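Local coordinates for protein chintase (Rhizomucor miehei, PDB 5YUQ) that hydrolyses the beta-1,4 linkages of chitin as a family 18 glycoside hydrolase, working through an active-site tunnel, at residues S5-D10 against V26-E31; L145-P150 against S171-F176; Y181-I186 against N194-Y199; D188-A193 against Y252-Q257. All blocks are in the same frame, centred on the assembly; numbering follows the deposited sequence.

Contact 1 (S5-D10 against V26-E31)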
loop_
_atom_site.group_PDB
_atom_site.type_symbol
_atom_site.label_atom_id
_atom_site.label_comp_id
_atom_site.label_asym_id
_atom_site.label_seq_id
_atom_site.Cartn_x
_atom_site.Cartn_y
_atom_site.Cartn_z
ATOM N N SER A 5 -9.727 4.945 5.038
ATOM C CA SER A 5 -8.978 5.885 4.218
ATOM C C SER A 5 -8.809 5.305 2.837
ATOM O O SER A 5 -8.527 4.126 2.683
ATOM C CB SER A 5 -7.605 6.127 4.818
ATOM O OG SER A 5 -7.730 6.676 6.122
ATOM N N ALA A 6 -8.987 6.144 1.827
ATOM C CA ALA A 6 -8.905 5.681 0.454
ATOM C C ALA A 6 -7.809 6.432 -0.272
ATOM O O ALA A 6 -7.835 7.662 -0.332
ATOM C CB ALA A 6 -10.238 5.913 -0.242
ATOM N N TYR A 7 -6.857 5.697 -0.840
ATOM C CA TYR A 7 -5.888 6.316 -1.733
ATOM C C TYR A 7 -6.528 6.600 -3.079
ATOM O O TYR A 7 -7.255 5.770 -3.622
ATOM C CB TYR A 7 -4.676 5.410 -1.934
ATOM C CG TYR A 7 -3.694 5.478 -0.792
ATOM C CD1 TYR A 7 -3.815 4.627 0.294
ATOM C CD2 TYR A 7 -2.653 6.399 -0.794
ATOM C CE1 TYR A 7 -2.920 4.684 1.353
ATOM C CE2 TYR A 7 -1.729 6.450 0.261
ATOM C CZ TYR A 7 -1.885 5.601 1.332
ATOM O OH TYR A 7 -0.994 5.658 2.378
ATOM N N VAL A 8 -6.266 7.793 -3.600
ATOM C CA VAL A 8 -6.570 8.102 -4.988
ATOM C C VAL A 8 -5.254 8.512 -5.613
ATOM O O VAL A 8 -4.362 9.010 -4.918
ATOM C CB VAL A 8 -7.601 9.229 -5.117
ATOM C CG1 VAL A 8 -8.917 8.800 -4.489
ATOM C CG2 VAL A 8 -7.090 10.527 -4.489
ATOM N N VAL A 9 -5.115 8.281 -6.911
ATOM C CA VAL A 9 -3.836 8.493 -7.571
ATOM C C VAL A 9 -3.901 9.608 -8.609
ATOM O O VAL A 9 -4.863 9.715 -9.364
ATOM C CB VAL A 9 -3.268 7.178 -8.182
ATOM C CG1 VAL A 9 -3.052 6.137 -7.085
ATOM C CG2 VAL A 9 -4.186 6.621 -9.281
ATOM N N ASP A 10 -2.868 10.442 -8.620
ATOM C CA ASP A 10 -2.835 11.639 -9.459
ATOM C C ASP A 10 -3.012 11.326 -10.941
ATOM O O ASP A 10 -3.620 12.101 -11.682
ATOM C CB ASP A 10 -1.517 12.375 -9.234
ATOM C CG ASP A 10 -1.479 13.719 -9.915
ATOM O OD1 ASP A 10 -1.978 14.704 -9.316
ATOM O OD2 ASP A 10 -0.937 13.799 -11.038
ATOM N N VAL A 26 -6.511 9.963 0.702
ATOM C CA VAL A 26 -5.057 10.096 0.706
ATOM C C VAL A 26 -4.608 10.233 -0.735
ATOM O O VAL A 26 -4.780 9.323 -1.536
ATOM C CB VAL A 26 -4.375 8.894 1.377
ATOM C CG1 VAL A 26 -2.918 9.215 1.665
ATOM C CG2 VAL A 26 -5.083 8.561 2.681
ATOM N N TYR A 27 -4.063 11.395 -1.066
ATOM C CA TYR A 27 -3.787 11.746 -2.454
ATOM C C TYR A 27 -2.338 11.403 -2.801
ATOM O O TYR A 27 -1.407 11.969 -2.240
ATOM C CB TYR A 27 -4.058 13.237 -2.672
ATOM C CG TYR A 27 -4.063 13.656 -4.120
ATOM C CD1 TYR A 27 -2.877 13.808 -4.827
ATOM C CD2 TYR A 27 -5.255 13.923 -4.771
ATOM C CE1 TYR A 27 -2.881 14.186 -6.157
ATOM C CE2 TYR A 27 -5.272 14.309 -6.097
ATOM C CZ TYR A 27 -4.083 14.446 -6.778
ATOM O OH TYR A 27 -4.110 14.819 -8.103
ATOM N N ALA A 28 -2.160 10.483 -3.749
ATOM C CA ALA A 28 -0.839 9.957 -4.097
ATOM C C ALA A 28 -0.442 10.373 -5.515
ATOM O O ALA A 28 -1.277 10.290 -6.407
ATOM C CB ALA A 28 -0.878 8.439 -4.007
ATOM N N PHE A 29 0.799 10.808 -5.761
ATOM C CA PHE A 29 1.854 11.036 -4.775
ATOM C C PHE A 29 2.525 12.375 -5.064
ATOM O O PHE A 29 2.626 12.790 -6.224
ATOM C CB PHE A 29 2.971 9.988 -4.926
ATOM C CG PHE A 29 2.617 8.618 -4.410
ATOM C CD1 PHE A 29 2.492 8.389 -3.043
ATOM C CD2 PHE A 29 2.452 7.554 -5.287
ATOM C CE1 PHE A 29 2.171 7.126 -2.570
ATOM C CE2 PHE A 29 2.132 6.292 -4.823
ATOM C CZ PHE A 29 1.986 6.078 -3.459
ATOM N N ALA A 30 3.020 13.033 -4.023
ATOM C CA ALA A 30 4.008 14.088 -4.203
ATOM C C ALA A 30 5.355 13.403 -4.031
ATOM O O ALA A 30 5.549 12.658 -3.073
ATOM C CB ALA A 30 3.824 15.175 -3.169
ATOM N N GLU A 31 6.278 13.630 -4.963
ATOM C CA GLU A 31 7.573 12.952 -4.933
ATOM C C GLU A 31 8.684 13.936 -4.595
ATOM O O GLU A 31 8.906 14.903 -5.321
ATOM C CB GLU A 31 7.850 12.292 -6.289
ATOM C CG GLU A 31 6.837 11.223 -6.683
ATOM C CD GLU A 31 7.254 10.445 -7.924
ATOM O OE1 GLU A 31 7.995 10.994 -8.765
ATOM O OE2 GLU A 31 6.853 9.272 -8.047
#
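Tyr7 carries CG anti to its carbonyl carbon (chi1 -80°) and Val26 carries CG1 anti to its backbone N (chi1 -166°), and the two side chains lie alongside each other, pointing the same way from one face of the sheet. Val26 CB stands over one face of the Tyr7 ring, 3.9 Å from the ring centroid and displaced toward the rim, which meets the criteria for a CH-pi contact. The branch atom Val26 CG1 comes still closer, 3.3 Å from Tyr7 CE2, while Ala28 CB approaches the ring at its edge. The two parallel strands are the first pair of the TIM barrel of family 18. Their pairing alternates as parallel strands require: Val8 gives its N to Val26 O and takes Ala28 N on its O (2.9 Å). Ala6 O, accepting Val26 N, and Asp10 N, donating to Ala28 O, extend the pattern at either end. The peptide before Phe29 is cis, a feature known from this family's barrels, and Ala28 CB lies over the centre of the Phe29 ring.

On the other face, Val8 CG2 meets Tyr27 CD2, and the tyrosine hydroxyl reaches past the strand end. Tyr27 OH donates to Asp10 OD1 over 2.5 Å, with the oxygen in the ring plane and the carboxylate turned 69° from it. Tyr7 OH bonds Asn103 OD1. Asp10 OD1 also accepts from Thr42 N, and Tyr27 OH from Gln45 NE2; these partners would tend to fix the rotation of both groups and probably draw the carboxylate's negative charge toward OD1.

Contact 2 (L145-P150 against S171-F176)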
loop_
_atom_site.group_PDB
_atom_site.type_symbol
_atom_site.label_atom_id
_atom_site.label_comp_id
_atom_site.label_asym_id
_atom_site.label_seq_id
_atom_site.Cartn_x
_atom_site.Cartn_y
_atom_site.Cartn_z
ATOM N N LEU A 145 -0.747 13.126 10.825
ATOM C CA LEU A 145 0.535 12.633 10.338
ATOM C C LEU A 145 0.490 11.122 10.337
ATOM O O LEU A 145 0.321 10.484 11.374
ATOM C CB LEU A 145 1.692 13.135 11.198
ATOM C CG LEU A 145 1.909 14.648 11.213
ATOM C CD1 LEU A 145 3.027 15.031 12.177
ATOM C CD2 LEU A 145 2.214 15.156 9.818
ATOM N N THR A 146 0.601 10.546 9.153
ATOM C CA THR A 146 0.574 9.101 9.033
ATOM C C THR A 146 1.716 8.646 8.156
ATOM O O THR A 146 2.379 9.451 7.492
ATOM C CB THR A 146 -0.752 8.572 8.437
ATOM O OG1 THR A 146 -0.939 9.106 7.117
ATOM C CG2 THR A 146 -1.927 8.967 9.317
ATOM N N THR A 147 1.952 7.346 8.172
ATOM C CA THR A 147 2.985 6.764 7.333
ATOM C C THR A 147 2.467 5.454 6.771
ATOM O O THR A 147 1.776 4.710 7.469
ATOM C CB THR A 147 4.317 6.569 8.111
ATOM O OG1 THR A 147 5.257 5.877 7.286
ATOM C CG2 THR A 147 4.090 5.768 9.374
ATOM N N ALA A 148 2.740 5.204 5.493
ATOM C CA ALA A 148 2.439 3.914 4.893
ATOM C C ALA A 148 3.669 3.046 5.076
ATOM O O ALA A 148 4.777 3.443 4.713
ATOM C CB ALA A 148 2.111 4.068 3.420
ATOM N N VAL A 149 3.473 1.859 5.639
ATOM C CA VAL A 149 4.590 1.050 6.122
ATOM C C VAL A 149 4.585 -0.365 5.552
ATOM O O VAL A 149 3.539 -0.882 5.159
ATOM C CB VAL A 149 4.557 0.976 7.659
ATOM C CG1 VAL A 149 4.494 2.368 8.263
ATOM C CG2 VAL A 149 3.373 0.156 8.130
ATOM N N PRO A 150 5.766 -1.005 5.497
ATOM C CA PRO A 150 5.851 -2.396 5.048
ATOM C C PRO A 150 5.313 -3.365 6.097
ATOM O O PRO A 150 4.868 -2.945 7.164
ATOM C CB PRO A 150 7.358 -2.607 4.833
ATOM C CG PRO A 150 8.007 -1.613 5.763
ATOM C CD PRO A 150 7.089 -0.416 5.764
ATOM N N SER A 171 4.088 8.092 19.883
ATOM C CA SER A 171 3.629 9.352 20.462
ATOM C C SER A 171 3.623 10.530 19.487
ATOM O O SER A 171 3.073 11.589 19.790
ATOM C CB SER A 171 4.423 9.707 21.722
ATOM O OG SER A 171 5.764 10.036 21.402
ATOM N N THR A 172 4.202 10.339 18.305
ATOM C CA THR A 172 4.322 11.436 17.347
ATOM C C THR A 172 3.428 11.221 16.144
ATOM O O THR A 172 2.791 12.154 15.663
ATOM C CB THR A 172 5.772 11.582 16.844
ATOM O OG1 THR A 172 6.646 11.767 17.965
ATOM C CG2 THR A 172 5.905 12.782 15.910
ATOM N N VAL A 173 3.387 9.984 15.668
ATOM C CA VAL A 173 2.674 9.652 14.440
ATOM C C VAL A 173 1.271 9.162 14.760
ATOM O O VAL A 173 1.086 8.319 15.642
ATOM C CB VAL A 173 3.453 8.579 13.637
ATOM C CG1 VAL A 173 2.643 8.105 12.416
ATOM C CG2 VAL A 173 4.809 9.126 13.212
ATOM N N ASP A 174 0.276 9.686 14.052
ATOM C CA ASP A 174 -1.097 9.328 14.360
ATOM C C ASP A 174 -1.447 7.896 13.977
ATOM O O ASP A 174 -2.116 7.197 14.735
ATOM C CB ASP A 174 -2.067 10.310 13.691
ATOM C CG ASP A 174 -1.916 11.703 14.233
ATOM O OD1 ASP A 174 -2.040 11.868 15.469
ATOM O OD2 ASP A 174 -1.613 12.623 13.447
ATOM N N ALA A 175 -0.997 7.454 12.807
ATOM C CA ALA A 175 -1.369 6.124 12.335
ATOM C C ALA A 175 -0.362 5.569 11.368
ATOM O O ALA A 175 0.313 6.319 10.652
ATOM C CB ALA A 175 -2.762 6.141 11.686
ATOM N N PHE A 176 -0.290 4.244 11.347
ATOM C CA PHE A 176 0.667 3.520 10.532
ATOM C C PHE A 176 -0.146 2.634 9.609
ATOM O O PHE A 176 -0.838 1.708 10.063
ATOM C CB PHE A 176 1.567 2.665 11.428
ATOM C CG PHE A 176 2.413 3.471 12.390
ATOM C CD1 PHE A 176 1.844 4.061 13.512
ATOM C CD2 PHE A 176 3.772 3.633 12.174
ATOM C CE1 PHE A 176 2.611 4.809 14.392
ATOM C CE2 PHE A 176 4.559 4.370 13.054
ATOM C CZ PHE A 176 3.980 4.964 14.171
#
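Val173 makes the first contact with strand 144-149, through its side chain, as the chain leaves helix 168-172 and completes a beta-alpha-beta unit of the TIM barrel. Its CG1 lies 3.5 Å from Leu145 O and also covers one face of the Phe176 ring, toward the rim. Asp174 follows with a two-point grip on Leu145. Its backbone N gives a hydrogen bond to Leu145 O (2.8 Å), and its OD2 receives Leu145 N (2.8 Å) through the anti lone pair, with a nearly straight N-H...O angle of 167°. The same OD2 forms a salt bridge with Arg136 NH2 of helix 124-139, so the carboxylate joins strand, loop and helix.

Strand pairing starts at Ala175, opposite Thr146: the methyl groups Ala175 CB and Thr146 CG2 meet at 3.8 Å, while Ala175 O accepts Thr147 N (3.1 Å) in the carbonyl plane. Ala175 N is buried here and has no partner in the model. Phe176 then faces Thr147, whose OG1 is anti to the backbone N (chi1 174°) and bonded to Leu104 O. The other branch, Thr147 CG2, touches Phe176 CD2 at 3.5 Å, and Val149 CG1 comes to that ring's edge, 4.2 Å from the same CD2.

Contact 3 (Y181-I186 against N194-Y199)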
loop_
_atom_site.group_PDB
_atom_site.type_symbol
_atom_site.label_atom_id
_atom_site.label_comp_id
_atom_site.label_asym_id
_atom_site.label_seq_id
_atom_site.Cartn_x
_atom_site.Cartn_y
_atom_site.Cartn_z
ATOM N N TYR A 181 -0.160 -5.948 1.056
ATOM C CA TYR A 181 -0.466 -6.363 -0.292
ATOM C C TYR A 181 0.851 -6.371 -1.046
ATOM O O TYR A 181 1.874 -5.961 -0.495
ATOM C CB TYR A 181 -1.525 -5.458 -0.936
ATOM C CG TYR A 181 -1.409 -3.971 -0.665
ATOM C CD1 TYR A 181 -0.405 -3.217 -1.244
ATOM C CD2 TYR A 181 -2.352 -3.313 0.113
ATOM C CE1 TYR A 181 -0.305 -1.853 -1.022
ATOM C CE2 TYR A 181 -2.276 -1.941 0.332
ATOM C CZ TYR A 181 -1.251 -1.218 -0.241
ATOM O OH TYR A 181 -1.162 0.139 -0.041
ATOM N N ASP A 182 0.834 -6.879 -2.275
ATOM C CA ASP A 182 2.062 -7.155 -3.014
ATOM C C ASP A 182 2.990 -8.027 -2.182
ATOM O O ASP A 182 4.211 -7.865 -2.222
ATOM C CB ASP A 182 2.785 -5.867 -3.419
ATOM C CG ASP A 182 1.944 -4.973 -4.292
ATOM O OD1 ASP A 182 0.988 -5.465 -4.931
ATOM O OD2 ASP A 182 2.245 -3.766 -4.339
ATOM N N VAL A 183 2.410 -8.955 -1.435
ATOM C CA VAL A 183 3.192 -9.763 -0.511
ATOM C C VAL A 183 4.010 -10.800 -1.268
ATOM O O VAL A 183 5.210 -10.957 -1.023
ATOM C CB VAL A 183 2.308 -10.447 0.542
ATOM C CG1 VAL A 183 3.148 -11.402 1.381
ATOM C CG2 VAL A 183 1.642 -9.403 1.430
ATOM N N ASN A 184 3.374 -11.490 -2.208
ATOM C CA ASN A 184 4.085 -12.493 -2.982
ATOM C C ASN A 184 4.222 -12.110 -4.443
ATOM O O ASN A 184 3.443 -11.307 -4.964
ATOM C CB ASN A 184 3.404 -13.846 -2.827
ATOM C CG ASN A 184 3.470 -14.347 -1.409
ATOM O OD1 ASN A 184 4.530 -14.748 -0.942
ATOM N ND2 ASN A 184 2.345 -14.315 -0.710
ATOM N N GLY A 185 5.234 -12.667 -5.093
ATOM C CA GLY A 185 5.447 -12.412 -6.502
ATOM C C GLY A 185 6.563 -13.253 -7.068
ATOM O O GLY A 185 6.849 -14.347 -6.577
ATOM N N ILE A 186 7.173 -12.778 -8.148
ATOM C CA ILE A 186 8.248 -13.576 -8.792
ATOM C C ILE A 186 9.498 -13.853 -7.976
ATOM O O ILE A 186 10.272 -14.666 -8.365
ATOM C CB ILE A 186 8.749 -13.011 -10.128
ATOM C CG1 ILE A 186 9.342 -11.603 -9.981
ATOM C CG2 ILE A 186 7.636 -12.997 -11.122
ATOM C CD1 ILE A 186 10.097 -11.198 -11.212
ATOM N N ASN A 194 -1.742 -12.267 -2.944
ATOM C CA ASN A 194 -1.323 -10.878 -3.042
ATOM C C ASN A 194 -1.425 -10.214 -1.680
ATOM O O ASN A 194 -0.534 -9.483 -1.242
ATOM C CB ASN A 194 -2.238 -10.149 -4.032
ATOM C CG ASN A 194 -1.905 -8.684 -4.166
ATOM O OD1 ASN A 194 -0.737 -8.297 -4.194
ATOM N ND2 ASN A 194 -2.938 -7.854 -4.260
ATOM N N ALA A 195 -2.546 -10.469 -1.020
ATOM C CA ALA A 195 -2.836 -9.851 0.261
ATOM C C ALA A 195 -3.379 -10.898 1.214
ATOM O O ALA A 195 -4.535 -10.834 1.618
ATOM C CB ALA A 195 -3.831 -8.735 0.075
ATOM N N PRO A 196 -2.539 -11.872 1.584
ATOM C CA PRO A 196 -3.033 -12.907 2.491
ATOM C C PRO A 196 -3.394 -12.313 3.836
ATOM O O PRO A 196 -2.683 -11.428 4.320
ATOM C CB PRO A 196 -1.832 -13.837 2.654
ATOM C CG PRO A 196 -0.632 -12.981 2.359
ATOM C CD PRO A 196 -1.090 -11.985 1.331
ATOM N N LEU A 197 -4.484 -12.781 4.431
ATOM C CA LEU A 197 -4.819 -12.352 5.782
ATOM C C LEU A 197 -3.978 -13.144 6.769
ATOM O O LEU A 197 -3.563 -12.625 7.804
ATOM C CB LEU A 197 -6.309 -12.548 6.044
ATOM C CG LEU A 197 -6.790 -12.122 7.433
ATOM C CD1 LEU A 197 -6.460 -10.667 7.692
ATOM C CD2 LEU A 197 -8.289 -12.358 7.526
ATOM N N TYR A 198 -3.706 -14.398 6.426
ATOM C CA TYR A 198 -2.844 -15.253 7.241
ATOM C C TYR A 198 -1.765 -15.928 6.412
ATOM O O TYR A 198 -1.911 -16.097 5.195
ATOM C CB TYR A 198 -3.665 -16.340 7.946
ATOM C CG TYR A 198 -4.750 -15.813 8.839
ATOM C CD1 TYR A 198 -4.447 -15.340 10.109
ATOM C CD2 TYR A 198 -6.070 -15.789 8.426
ATOM C CE1 TYR A 198 -5.430 -14.857 10.934
ATOM C CE2 TYR A 198 -7.062 -15.305 9.251
ATOM C CZ TYR A 198 -6.732 -14.841 10.506
ATOM O OH TYR A 198 -7.712 -14.356 11.340
ATOM N N TYR A 199 -0.692 -16.312 7.093
ATOM C CA TYR A 199 0.371 -17.121 6.526
ATOM C C TYR A 199 0.616 -18.294 7.453
ATOM O O TYR A 199 0.735 -18.119 8.662
ATOM C CB TYR A 199 1.667 -16.327 6.366
ATOM C CG TYR A 199 2.869 -17.229 6.222
ATOM C CD1 TYR A 199 3.117 -17.886 5.025
ATOM C CD2 TYR A 199 3.738 -17.446 7.284
ATOM C CE1 TYR A 199 4.202 -18.731 4.882
ATOM C CE2 TYR A 199 4.835 -18.294 7.152
ATOM C CZ TYR A 199 5.057 -18.931 5.945
ATOM O OH TYR A 199 6.136 -19.777 5.790
HETATM O O HOH W 1 1.125 -10.802 -5.338
#
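In the long loop that follows barrel strand 175-178, Asn194 folds back against Tyr181, Asp182 and Val183. Its side chain and its backbone carbonyl each take one amide. Asn194 OD1, on a side chain with CG anti to the backbone N (chi1 178°), accepts Asp182 N at 2.9 Å; the donor stands 45° above the plane of the side-chain carbonyl. Asn194 O accepts Val183 N at 3.0 Å along a much straighter path, with an N-H...O angle of 168°. The same carbonyl oxygen receives a CA-H...O contact from Tyr181 CA at 3.3 Å.

Tyr181 and Asp182 end a Met-Ala-Tyr-Asp sequence matching the MxYD motif of family 18, at the C-terminal end of the sixth barrel strand, where in relatives it lines the substrate cleft. The acid and the asparagine lie side by side, pointing the same way, with Asp182 OD1 and Asn194 OD1, both acceptors, 3.4 Å apart. Arg237 answers both: its NH2 forms a salt bridge with Asp182 OD1, and its NH1 a weak bond to Asn194 OD1. Tyr235 OH also bonds Asp182 OD1.

Ala195 and Pro196, following Asn194, add the apolar contacts. Tyr181 CB meets Ala195 CB at 4.1 Å, and Val183 and Pro196 approach tip to tip, Val183 CG2 resting 3.8 Å from Pro196 CD.

Contact 4 (D188-A193 against Y252-Q257)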
loop_
_atom_site.group_PDB
_atom_site.type_symbol
_atom_site.label_atom_id
_atom_site.label_comp_id
_atom_site.label_asym_id
_atom_site.label_seq_id
_atom_site.Cartn_x
_atom_site.Cartn_y
_atom_site.Cartn_z
ATOM N N ASP A 188 9.421 -15.253 -5.330
ATOM C CA ASP A 188 9.078 -16.485 -4.631
ATOM C C ASP A 188 8.964 -17.674 -5.577
ATOM O O ASP A 188 8.533 -17.532 -6.724
ATOM C CB ASP A 188 7.756 -16.298 -3.902
ATOM C CG ASP A 188 7.834 -15.209 -2.879
ATOM O OD1 ASP A 188 8.506 -15.439 -1.856
ATOM O OD2 ASP A 188 7.255 -14.128 -3.100
ATOM N N LYS A 189 9.347 -18.847 -5.079
ATOM C CA LYS A 189 9.288 -20.088 -5.855
ATOM C C LYS A 189 7.864 -20.538 -6.196
ATOM O O LYS A 189 7.624 -21.083 -7.276
ATOM C CB LYS A 189 10.015 -21.204 -5.103
ATOM C CG LYS A 189 11.537 -21.078 -5.104
ATOM C CD LYS A 189 12.158 -21.836 -6.270
ATOM C CE LYS A 189 13.674 -21.679 -6.306
ATOM N NZ LYS A 189 14.073 -20.289 -6.672
ATOM N N ASN A 190 6.932 -20.312 -5.275
ATOM C CA ASN A 190 5.540 -20.705 -5.448
ATOM C C ASN A 190 4.645 -19.485 -5.527
ATOM O O ASN A 190 4.994 -18.411 -5.026
ATOM C CB ASN A 190 5.072 -21.582 -4.276
ATOM C CG ASN A 190 5.760 -22.922 -4.239
ATOM O OD1 ASN A 190 5.967 -23.548 -5.276
ATOM N ND2 ASN A 190 6.111 -23.379 -3.042
ATOM N N ALA A 191 3.485 -19.653 -6.149
ATOM C CA ALA A 191 2.449 -18.636 -6.068
ATOM C C ALA A 191 2.020 -18.484 -4.616
ATOM O O ALA A 191 2.049 -19.440 -3.844
ATOM C CB ALA A 191 1.263 -19.031 -6.922
ATOM N N GLY A 192 1.606 -17.280 -4.249
ATOM C CA GLY A 192 1.023 -17.051 -2.943
ATOM C C GLY A 192 0.002 -15.953 -3.090
ATOM O O GLY A 192 -0.189 -15.428 -4.179
ATOM N N ALA A 193 -0.660 -15.586 -2.003
ATOM C CA ALA A 193 -1.670 -14.547 -2.112
ATOM C C ALA A 193 -1.046 -13.153 -2.233
ATOM O O ALA A 193 0.036 -12.882 -1.699
ATOM C CB ALA A 193 -2.644 -14.608 -0.933
ATOM N N TYR A 252 -0.682 -22.838 -3.865
ATOM C CA TYR A 252 0.753 -22.671 -3.627
ATOM C C TYR A 252 1.621 -23.550 -4.518
ATOM O O TYR A 252 2.347 -24.421 -4.042
ATOM C CB TYR A 252 1.054 -22.890 -2.141
ATOM C CG TYR A 252 0.256 -21.946 -1.264
ATOM C CD1 TYR A 252 0.648 -20.625 -1.099
ATOM C CD2 TYR A 252 -0.904 -22.371 -0.627
ATOM C CE1 TYR A 252 -0.084 -19.752 -0.313
ATOM C CE2 TYR A 252 -1.651 -21.504 0.158
ATOM C CZ TYR A 252 -1.232 -20.198 0.309
ATOM O OH TYR A 252 -1.956 -19.335 1.091
ATOM N N VAL A 253 1.547 -23.295 -5.819
ATOM C CA VAL A 253 2.224 -24.118 -6.812
ATOM C C VAL A 253 3.410 -23.381 -7.413
ATOM O O VAL A 253 3.475 -22.153 -7.354
ATOM C CB VAL A 253 1.250 -24.510 -7.943
ATOM C CG1 VAL A 253 0.074 -25.281 -7.377
ATOM C CG2 VAL A 253 0.766 -23.269 -8.689
ATOM N N PRO A 254 4.368 -24.124 -7.982
ATOM C CA PRO A 254 5.547 -23.460 -8.542
ATOM C C PRO A 254 5.195 -22.489 -9.668
ATOM O O PRO A 254 4.318 -22.780 -10.489
ATOM C CB PRO A 254 6.376 -24.632 -9.073
ATOM C CG PRO A 254 6.005 -25.758 -8.169
ATOM C CD PRO A 254 4.531 -25.588 -7.947
ATOM N N ILE A 255 5.859 -21.336 -9.684
ATOM C CA ILE A 255 5.634 -20.331 -10.722
ATOM C C ILE A 255 6.896 -20.032 -11.513
ATOM O O ILE A 255 8.007 -20.350 -11.084
ATOM C CB ILE A 255 5.115 -19.006 -10.139
ATOM C CG1 ILE A 255 6.056 -18.481 -9.052
ATOM C CG2 ILE A 255 3.695 -19.178 -9.600
ATOM C CD1 ILE A 255 5.785 -17.033 -8.671
ATOM N N SER A 256 6.723 -19.419 -12.678
ATOM C CA SER A 256 7.863 -18.909 -13.418
ATOM C C SER A 256 8.426 -17.705 -12.678
ATOM O O SER A 256 7.675 -16.818 -12.260
ATOM C CB SER A 256 7.454 -18.494 -14.831
ATOM O OG SER A 256 8.493 -17.742 -15.439
ATOM N N GLN A 257 9.744 -17.677 -12.513
ATOM C CA GLN A 257 10.403 -16.524 -11.917
ATOM C C GLN A 257 11.182 -15.743 -12.970
ATOM O O GLN A 257 11.898 -14.804 -12.640
ATOM C CB GLN A 257 11.336 -16.959 -10.786
ATOM C CG GLN A 257 10.648 -17.656 -9.625
ATOM C CD GLN A 257 11.601 -17.907 -8.471
ATOM O OE1 GLN A 257 12.291 -18.927 -8.431
ATOM N NE2 GLN A 257 11.653 -16.970 -7.532
HETATM O O HOH W 2 9.239 -21.916 -9.239
#
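Two backbone hydrogen bonds fasten Ala191 and Lys189 to the facing loop, Ala191 N giving to Val253 O (2.8 Å) and Ile255 N to Lys189 O (3.0 Å). They flank Asn190 and Pro254, the single bridged pair between segments that run in opposite directions. Asn190 CA adds a CA-H...O contact to Val253 O at 3.2 Å. A water spans the same join, donating to Lys189 O and to Ile255 O.

Among side chains, the polar link is Lys189 NZ to Gln257 OE1, 2.9 Å, with the ammonium in the amide plane on a lone pair. A bend at chi2 (-92°) turns the lysine CD, and a second at chi4 turns NZ, toward that oxygen. Gln257 NE2 is used elsewhere, on Ile186 O, and Asn190 ND2 likewise bonds Thr204 O.

The apolar contact is Ile255 CG2 on Ala191 CB (3.6 Å), while Ile255 CD1 lies against Asp188 O. Tyr252 brings its ring obliquely past Ala191 O, 3.3 Å from CD1, and on to Gly192 CA.

Segment 252-257 belongs to the region between the seventh and eighth barrel strands, consistent with the insertion domain of many family 18 chitinases. The buried Ala191 O has a weak CA-H...O contact from Tyr252 CA in place of a hydrogen bond. The join to that region thus rests on main-chain bonds and a water, with the Lys189-Gln257 bond at its more exposed margin.

Overall arrangement
From the N terminus, contact 1 closes first, joining strands 4-9 and 24-32 at the start of the barrel across a short connection. Contact 2 follows in series, joining the neighbouring strands 144-149 and 175-178 within the barrel wall; the two touch where Tyr7 OH packs on Ala148 CB. The chain then enters the loop holding contact 3 and the first segment of contact 4. These contacts cross: 188-193 lies inside the loop closed by contact 3 but pairs with 252-257, far downstream. Probable hydrogen bonds run between them (Ile186 O with Gln257 NE2, Asn184 ND2 with Ala193 O), their centres about 11 Å apart. Contact 4 thereby ties the loop after strand 175-178 to the region after strand 228-240.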